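Local coordinates for S-adenosylmethionine:tRNA ribosyltransferase-isomerase (PDB 1VKY), which probably transfers and isomerises the ribose of S-adenosylmethionine onto the 7-aminomethyl group of preQ1 in tRNA, giving epoxyqueuosine, at residues 256-261 and 265-270; 302-307 and 312-317. All coordinates share one frame; numbering follows the deposited sequence.

Contact 1: residues 256-261 and 265-270; sequences IVAVGT and RTLETI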
ATOM      1  N   ILE B 256      10.315   8.013 -27.046  1.00 25.97           N
ATOM      2  CA  ILE B 256      10.631   8.068 -25.620  1.00 23.68           C
ATOM      3  C   ILE B 256       9.323   7.905 -24.822  1.00 22.65           C
ATOM      4  O   ILE B 256       8.397   8.729 -24.879  1.00 24.24           O
ATOM      5  CB  ILE B 256      11.336   9.377 -25.275  1.00 23.98           C
ATOM      6  CG1 ILE B 256      12.668   9.475 -26.022  1.00 27.04           C
ATOM      7  CG2 ILE B 256      11.565   9.517 -23.754  1.00 24.65           C
ATOM      8  CD1 ILE B 256      13.167  10.886 -26.081  1.00 29.88           C
ATOM      9  N   VAL B 257       9.237   6.776 -24.140  1.00 22.53           N
ATOM     10  CA  VAL B 257       8.098   6.395 -23.391  1.00 21.66           C
ATOM     11  C   VAL B 257       8.441   6.568 -21.923  1.00 23.03           C
ATOM     12  O   VAL B 257       9.210   5.791 -21.359  1.00 24.20           O
ATOM     13  CB  VAL B 257       7.669   4.920 -23.697  1.00 21.23           C
ATOM     14  CG1 VAL B 257       6.339   4.590 -23.002  1.00 19.92           C
ATOM     15  CG2 VAL B 257       7.535   4.665 -25.220  1.00 21.40           C
ATOM     16  N   ALA B 258       7.833   7.559 -21.282  1.00 23.55           N
ATOM     17  CA  ALA B 258       8.069   7.767 -19.859  1.00 20.21           C
ATOM     18  C   ALA B 258       7.215   6.812 -19.068  1.00 23.39           C
ATOM     19  O   ALA B 258       6.043   6.630 -19.361  1.00 21.16           O
ATOM     20  CB  ALA B 258       7.781   9.187 -19.457  1.00 21.61           C
ATOM     21  N   VAL B 259       7.809   6.215 -18.035  1.00 22.77           N
ATOM     22  CA  VAL B 259       7.043   5.366 -17.121  1.00 23.16           C
ATOM     23  C   VAL B 259       6.889   6.110 -15.810  1.00 23.04           C
ATOM     24  O   VAL B 259       7.869   6.243 -15.054  1.00 22.44           O
ATOM     25  CB  VAL B 259       7.727   4.011 -16.903  1.00 23.79           C
ATOM     26  CG1 VAL B 259       6.890   3.180 -15.906  1.00 28.70           C
ATOM     27  CG2 VAL B 259       7.885   3.296 -18.233  1.00 28.40           C
ATOM     28  N   GLY B 260       5.694   6.662 -15.604  1.00 24.06           N
ATOM     29  CA  GLY B 260       5.367   7.435 -14.392  1.00 24.37           C
ATOM     30  C   GLY B 260       5.531   8.931 -14.533  1.00 26.24           C
ATOM     31  O   GLY B 260       6.355   9.390 -15.292  1.00 22.93           O
ATOM     32  N   THR B 261       4.718   9.690 -13.803  1.00 24.57           N
ATOM     33  CA  THR B 261       4.694  11.150 -13.832  1.00 26.73           C
ATOM     34  C   THR B 261       5.955  11.778 -13.281  1.00 26.82           C
ATOM     35  O   THR B 261       6.369  12.880 -13.732  1.00 26.82           O
ATOM     36  CB  THR B 261       3.505  11.701 -13.025  1.00 28.04           C
ATOM     37  OG1 THR B 261       3.531  11.157 -11.700  1.00 26.84           O
ATOM     38  CG2 THR B 261       2.172  11.237 -13.599  1.00 27.80           C
ATOM     39  N   ARG B 265       8.123  14.694 -15.284  1.00 24.60           N
ATOM     40  CA  ARG B 265       8.555  15.985 -14.744  1.00 24.52           C
ATOM     41  C   ARG B 265      10.037  16.141 -14.856  1.00 23.47           C
ATOM     42  O   ARG B 265      10.516  17.213 -15.195  1.00 23.69           O
ATOM     43  CB  ARG B 265       8.095  16.171 -13.281  1.00 28.55           C
ATOM     44  CG  ARG B 265       6.572  16.075 -13.072  1.00 34.78           C
ATOM     45  CD  ARG B 265       6.058  16.342 -11.570  1.00 38.93           C
ATOM     46  NE  ARG B 265       7.216  16.406 -10.688  1.00 55.42           N
ATOM     47  CZ  ARG B 265       7.595  15.488  -9.814  1.00 62.46           C
ATOM     48  NH1 ARG B 265       6.868  14.399  -9.600  1.00 65.12           N
ATOM     49  NH2 ARG B 265       8.731  15.678  -9.131  1.00 66.02           N
ATOM     50  N   THR B 266      10.802  15.072 -14.646  1.00 22.51           N
ATOM     51  CA  THR B 266      12.257  15.163 -14.796  1.00 21.70           C
ATOM     52  C   THR B 266      12.679  15.436 -16.214  1.00 19.94           C
ATOM     53  O   THR B 266      13.482  16.326 -16.471  1.00 21.21           O
ATOM     54  CB  THR B 266      12.934  13.847 -14.260  1.00 25.67           C
ATOM     55  OG1 THR B 266      12.822  13.846 -12.818  1.00 25.63           O
ATOM     56  CG2 THR B 266      14.454  13.861 -14.554  1.00 23.95           C
ATOM     57  N   LEU B 267      12.142  14.674 -17.157  1.00 19.19           N
ATOM     58  CA  LEU B 267      12.487  14.867 -18.546  1.00 20.67           C
ATOM     59  C   LEU B 267      12.052  16.220 -19.143  1.00 21.59           C
ATOM     60  O   LEU B 267      12.806  16.832 -19.930  1.00 21.63           O
ATOM     61  CB  LEU B 267      11.925  13.727 -19.376  1.00 24.09           C
ATOM     62  CG  LEU B 267      12.518  12.319 -19.123  1.00 20.87           C
ATOM     63  CD1 LEU B 267      11.677  11.372 -19.996  1.00 25.20           C
ATOM     64  CD2 LEU B 267      13.994  12.209 -19.433  1.00 21.65           C
ATOM     65  N   GLU B 268      10.841  16.670 -18.811  1.00 23.65           N
ATOM     66  CA  GLU B 268      10.384  17.988 -19.299  1.00 24.10           C
ATOM     67  C   GLU B 268      11.111  19.167 -18.643  1.00 24.82           C
ATOM     68  O   GLU B 268      11.272  20.245 -19.240  1.00 26.71           O
ATOM     69  CB  GLU B 268       8.861  18.106 -19.167  1.00 23.53           C
ATOM     70  CG  GLU B 268       8.120  17.142 -20.077  1.00 19.17           C
ATOM     71  CD  GLU B 268       8.454  17.293 -21.560  1.00 21.24           C
ATOM     72  OE1 GLU B 268       8.509  18.449 -22.046  1.00 22.32           O
ATOM     73  OE2 GLU B 268       8.649  16.276 -22.258  1.00 25.97           O
ATOM     74  N   THR B 269      11.617  18.964 -17.439  1.00 23.50           N
ATOM     75  CA  THR B 269      12.513  19.909 -16.813  1.00 24.63           C
ATOM     76  C   THR B 269      13.854  20.025 -17.574  1.00 26.08           C
ATOM     77  O   THR B 269      14.298  21.145 -17.934  1.00 23.56           O
ATOM     78  CB  THR B 269      12.743  19.480 -15.361  1.00 23.57           C
ATOM     79  OG1 THR B 269      11.518  19.562 -14.630  1.00 22.14           O
ATOM     80  CG2 THR B 269      13.738  20.398 -14.662  1.00 30.65           C
ATOM     81  N   ILE B 270      14.514  18.900 -17.850  1.00 24.32           N
ATOM     82  CA  ILE B 270      15.816  18.995 -18.550  1.00 25.02           C
ATOM     83  C   ILE B 270      15.687  19.415 -20.004  1.00 25.33           C
ATOM     84  O   ILE B 270      16.629  19.980 -20.568  1.00 25.24           O
ATOM     85  CB  ILE B 270      16.692  17.684 -18.453  1.00 24.07           C
ATOM     86  CG1 ILE B 270      16.096  16.554 -19.293  1.00 27.95           C
ATOM     87  CG2 ILE B 270      16.871  17.297 -17.024  1.00 22.57           C
ATOM     88  CD1 ILE B 270      17.005  15.439 -19.546  1.00 30.35           C
TER

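Contact 2: residues 302-307 and 312-317; sequences NFHLPR and MLVAAF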
ATOM      1  N   ASN B 302      -0.465   5.512 -13.598  1.00 26.09           N
ATOM      2  CA  ASN B 302      -1.641   5.008 -12.872  1.00 27.03           C
ATOM      3  C   ASN B 302      -2.844   5.879 -13.107  1.00 29.06           C
ATOM      4  O   ASN B 302      -2.776   6.882 -13.816  1.00 26.70           O
ATOM      5  CB  ASN B 302      -1.328   4.892 -11.362  1.00 30.32           C
ATOM      6  CG  ASN B 302      -0.234   3.844 -11.048  1.00 34.95           C
ATOM      7  OD1 ASN B 302      -0.045   2.866 -11.777  1.00 40.34           O
ATOM      8  ND2 ASN B 302       0.485   4.073  -9.956  1.00 41.36           N
ATOM      9  N   PHE B 303      -3.982   5.433 -12.567  1.00 26.82           N
ATOM     10  CA  PHE B 303      -5.204   6.235 -12.499  1.00 26.38           C
ATOM     11  C   PHE B 303      -5.166   7.115 -11.256  1.00 26.44           C
ATOM     12  O   PHE B 303      -5.060   6.609 -10.147  1.00 28.12           O
ATOM     13  CB  PHE B 303      -6.421   5.325 -12.507  1.00 27.58           C
ATOM     14  CG  PHE B 303      -6.755   4.815 -13.859  1.00 23.80           C
ATOM     15  CD1 PHE B 303      -6.205   3.680 -14.331  1.00 29.49           C
ATOM     16  CD2 PHE B 303      -7.610   5.534 -14.676  1.00 24.91           C
ATOM     17  CE1 PHE B 303      -6.537   3.208 -15.599  1.00 29.34           C
ATOM     18  CE2 PHE B 303      -7.923   5.109 -15.928  1.00 25.80           C
ATOM     19  CZ  PHE B 303      -7.393   3.930 -16.397  1.00 24.42           C
ATOM     20  N   HIS B 304      -5.248   8.433 -11.450  1.00 26.34           N
ATOM     21  CA  HIS B 304      -5.019   9.382 -10.371  1.00 25.95           C
ATOM     22  C   HIS B 304      -6.334   9.841  -9.774  1.00 25.77           C
ATOM     23  O   HIS B 304      -7.368   9.648 -10.356  1.00 27.07           O
ATOM     24  CB  HIS B 304      -4.171  10.540 -10.874  1.00 26.76           C
ATOM     25  CG  HIS B 304      -2.904  10.087 -11.565  1.00 27.97           C
ATOM     26  ND1 HIS B 304      -1.879   9.465 -10.888  1.00 27.47           N
ATOM     27  CD2 HIS B 304      -2.545  10.083 -12.874  1.00 25.82           C
ATOM     28  CE1 HIS B 304      -0.923   9.129 -11.744  1.00 33.80           C
ATOM     29  NE2 HIS B 304      -1.303   9.494 -12.955  1.00 29.46           N
ATOM     30  N   LEU B 305      -6.278  10.464  -8.601  1.00 26.19           N
ATOM     31  CA  LEU B 305      -7.478  10.802  -7.866  1.00 26.61           C
ATOM     32  C   LEU B 305      -8.089  12.103  -8.382  1.00 29.29           C
ATOM     33  O   LEU B 305      -7.356  12.971  -8.936  1.00 27.40           O
ATOM     34  CB  LEU B 305      -7.096  10.914  -6.373  1.00 29.74           C
ATOM     35  CG  LEU B 305      -6.497   9.657  -5.689  1.00 34.76           C
ATOM     36  CD1 LEU B 305      -5.886   9.983  -4.318  1.00 43.58           C
ATOM     37  CD2 LEU B 305      -7.589   8.593  -5.555  1.00 39.18           C
ATOM     38  N   PRO B 306      -9.403  12.273  -8.167  1.00 29.87           N
ATOM     39  CA  PRO B 306     -10.074  13.524  -8.456  1.00 28.18           C
ATOM     40  C   PRO B 306      -9.313  14.705  -7.923  1.00 30.68           C
ATOM     41  O   PRO B 306      -8.774  14.679  -6.800  1.00 28.87           O
ATOM     42  CB  PRO B 306     -11.428  13.392  -7.726  1.00 33.73           C
ATOM     43  CG  PRO B 306     -11.698  11.916  -7.671  1.00 26.63           C
ATOM     44  CD  PRO B 306     -10.341  11.276  -7.598  1.00 29.58           C
ATOM     45  N   ARG B 307      -9.195  15.718  -8.779  1.00 30.94           N
ATOM     46  CA  ARG B 307      -8.577  16.984  -8.404  1.00 33.11           C
ATOM     47  C   ARG B 307      -7.083  16.885  -8.130  1.00 32.36           C
ATOM     48  O   ARG B 307      -6.503  17.858  -7.668  1.00 32.72           O
ATOM     49  CB  ARG B 307      -9.282  17.596  -7.165  1.00 34.24           C
ATOM     50  CG  ARG B 307     -10.822  17.813  -7.309  1.00 37.22           C
ATOM     51  CD  ARG B 307     -11.517  18.193  -5.987  1.00 40.96           C
ATOM     52  NE  ARG B 307     -12.120  16.991  -5.389  1.00 61.56           N
ATOM     53  CZ  ARG B 307     -11.781  16.411  -4.234  1.00 60.72           C
ATOM     54  NH1 ARG B 307     -10.858  16.908  -3.409  1.00 60.23           N
ATOM     55  NH2 ARG B 307     -12.421  15.312  -3.894  1.00 67.10           N
ATOM     56  N   MET B 312      -3.988  16.492 -13.373  1.00 24.09           N
ATOM     57  CA  MET B 312      -3.758  17.689 -14.195  1.00 25.42           C
ATOM     58  C   MET B 312      -2.584  17.480 -15.186  1.00 26.49           C
ATOM     59  O   MET B 312      -2.649  17.901 -16.335  1.00 23.40           O
ATOM     60  CB  MET B 312      -3.483  18.913 -13.330  1.00 27.47           C
ATOM     61  CG  MET B 312      -4.658  19.344 -12.431  1.00 28.22           C
ATOM     62  SD  MET B 312      -4.055  20.525 -11.206  1.00 30.84           S
ATOM     63  CE  MET B 312      -5.545  20.593 -10.183  1.00 36.40           C
ATOM     64  N   LEU B 313      -1.525  16.807 -14.743  1.00 25.51           N
ATOM     65  CA  LEU B 313      -0.382  16.532 -15.635  1.00 22.33           C
ATOM     66  C   LEU B 313      -0.806  15.598 -16.766  1.00 22.68           C
ATOM     67  O   LEU B 313      -0.500  15.838 -17.915  1.00 22.30           O
ATOM     68  CB  LEU B 313       0.744  15.908 -14.827  1.00 25.25           C
ATOM     69  CG  LEU B 313       2.079  15.518 -15.472  1.00 24.41           C
ATOM     70  CD1 LEU B 313       3.168  15.410 -14.382  1.00 29.25           C
ATOM     71  CD2 LEU B 313       1.976  14.224 -16.236  1.00 28.92           C
ATOM     72  N   VAL B 314      -1.479  14.500 -16.445  1.00 23.86           N
ATOM     73  CA  VAL B 314      -1.916  13.571 -17.473  1.00 26.52           C
ATOM     74  C   VAL B 314      -2.918  14.222 -18.440  1.00 25.67           C
ATOM     75  O   VAL B 314      -2.895  13.976 -19.651  1.00 24.60           O
ATOM     76  CB  VAL B 314      -2.499  12.274 -16.848  1.00 27.47           C
ATOM     77  CG1 VAL B 314      -2.998  11.384 -17.895  1.00 36.06           C
ATOM     78  CG2 VAL B 314      -1.406  11.565 -16.061  1.00 27.36           C
ATOM     79  N   ALA B 315      -3.780  15.085 -17.926  1.00 23.49           N
ATOM     80  CA  ALA B 315      -4.690  15.843 -18.779  1.00 26.30           C
ATOM     81  C   ALA B 315      -3.909  16.724 -19.764  1.00 26.95           C
ATOM     82  O   ALA B 315      -4.264  16.828 -20.940  1.00 27.58           O
ATOM     83  CB  ALA B 315      -5.621  16.708 -17.890  1.00 27.84           C
ATOM     84  N   ALA B 316      -2.812  17.323 -19.309  1.00 25.88           N
ATOM     85  CA  ALA B 316      -2.006  18.120 -20.214  1.00 23.90           C
ATOM     86  C   ALA B 316      -1.461  17.184 -21.290  1.00 23.31           C
ATOM     87  O   ALA B 316      -1.327  17.572 -22.441  1.00 24.74           O
ATOM     88  CB  ALA B 316      -0.884  18.809 -19.491  1.00 23.32           C
ATOM     89  N   PHE B 317      -1.109  15.956 -20.917  1.00 23.83           N
ATOM     90  CA  PHE B 317      -0.435  15.058 -21.879  1.00 23.78           C
ATOM     91  C   PHE B 317      -1.403  14.513 -22.945  1.00 25.91           C
ATOM     92  O   PHE B 317      -1.082  14.449 -24.121  1.00 25.52           O
ATOM     93  CB  PHE B 317       0.228  13.892 -21.150  1.00 21.30           C
ATOM     94  CG  PHE B 317       1.099  13.088 -22.042  1.00 19.94           C
ATOM     95  CD1 PHE B 317       2.355  13.568 -22.413  1.00 19.52           C
ATOM     96  CD2 PHE B 317       0.663  11.890 -22.572  1.00 21.58           C
ATOM     97  CE1 PHE B 317       3.161  12.849 -23.299  1.00 23.52           C
ATOM     98  CE2 PHE B 317       1.499  11.155 -23.474  1.00 19.88           C
ATOM     99  CZ  PHE B 317       2.739  11.663 -23.806  1.00 23.50           C
TER

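Contact 1: residues 256-261 and 265-270
A buried apolar contact joins strand 256-259, an inner strand of the mixed sheet, to helix 261-270, which follows it through Gly260: Leu267 packs on Ile256 and Ala258. The contact is small, burying 171 Å² in all. One methyl does the touching: CD1 of Leu267 comes within 4.2 Å of CG2 of Ile256 and within 4.5 Å of CB of Ala258. The Ile256 and Leu267 side chains meet at a slant. In Ile256 the first torsion (chi1 -62°) sets CG2 anti to the backbone N, the position from which it reaches the leucine. Branched isoleucine and short alanine suit alternate strand positions on the helix side, alanine's small side chain being consistent with the close approach of the helix. Gly260, with no CB to collide with the preceding carbonyl O, accommodates a phi of 95° at the N-cap. In the first turn, Arg265 N donates to Thr261 O over 3.0 Å at 164°, and the arginine's CG lies 3.3 Å from the same oxygen. One turn on, Arg265 O accepts the OG1 and N of Thr269, one on each side of the carbonyl plane, OG1 at 2.6 Å. Strand 256-259 runs between the parallel strands 298-302 and 67-75; helix 240-252 closes the side of the contact through Leu246, which touches both Ile256 and Leu267, while Thr266 of helix 261-270 leans on strand 234-238.

Contact 2: residues 302-307 and 312-317
His304 meets Val314 where the loop after strand 298-302 runs alongside helix 309-318. From CB, which points toward the helix, the first torsion (chi1 -52°) places CG beside the backbone N and anti to the carbonyl carbon, carrying the imidazole up to the valine. CD2 then lies 3.7 Å from CG2 of Val314, and NE2 is equally near that methyl, which sits at the ring edge, close to the ring plane. The valine side chain stands roughly perpendicular to that of the histidine. NE2 finds its polar partner outside the two segments, in the hydroxyl of Thr301, a bond that probably restrains the rotation of the ring. Asn302 O stands over one face, 3.1 Å above the plane and displaced from the ring centre; its close approach to NE2 is too poorly angled for a hydrogen bond. Histidine fits here because a flat ring can offer an edge to an aliphatic methyl and still hold a hydrogen bond. The loop is a beta-to-alpha connection leading from strand 298-302, an inner strand of the mixed sheet, to helix 309-318. An unidentified molecule, probably from the crystallisation liquor, is bound about 4 Å from the His304 side chain and hydrogen-bonded to Asn302 N; it may mark a pocket. Farther along, Met312 extends over the end of the loop, its CE 3.8 Å from Arg307 O; a long, flexible, unbranched side chain suits this span. Arg307 points its CB away from the helix, and its NE forms a salt bridge with Asp19 OD1.

Following the chain from the N terminus, contact 1 comes first: strand 256-259 leads into helix 261-270, and the contact closes a short strand-to-helix loop. The chain then continues through strand 279-281 to strand 298-302, the neighbour of 256-259 in the sheet, and contact 2 closes the next such loop, onto helix 309-318. The contacts therefore follow in series, neither nested nor crossed, with centres about 15 Å apart. They nevertheless touch: CD1 of Leu313 lies 3.7 Å from CG of Arg265, and CG2 of Thr261 lies 3.9 Å from NE2 of His304. The start of helix 261-270 is thereby joined to both the 302-307 loop and helix 309-318.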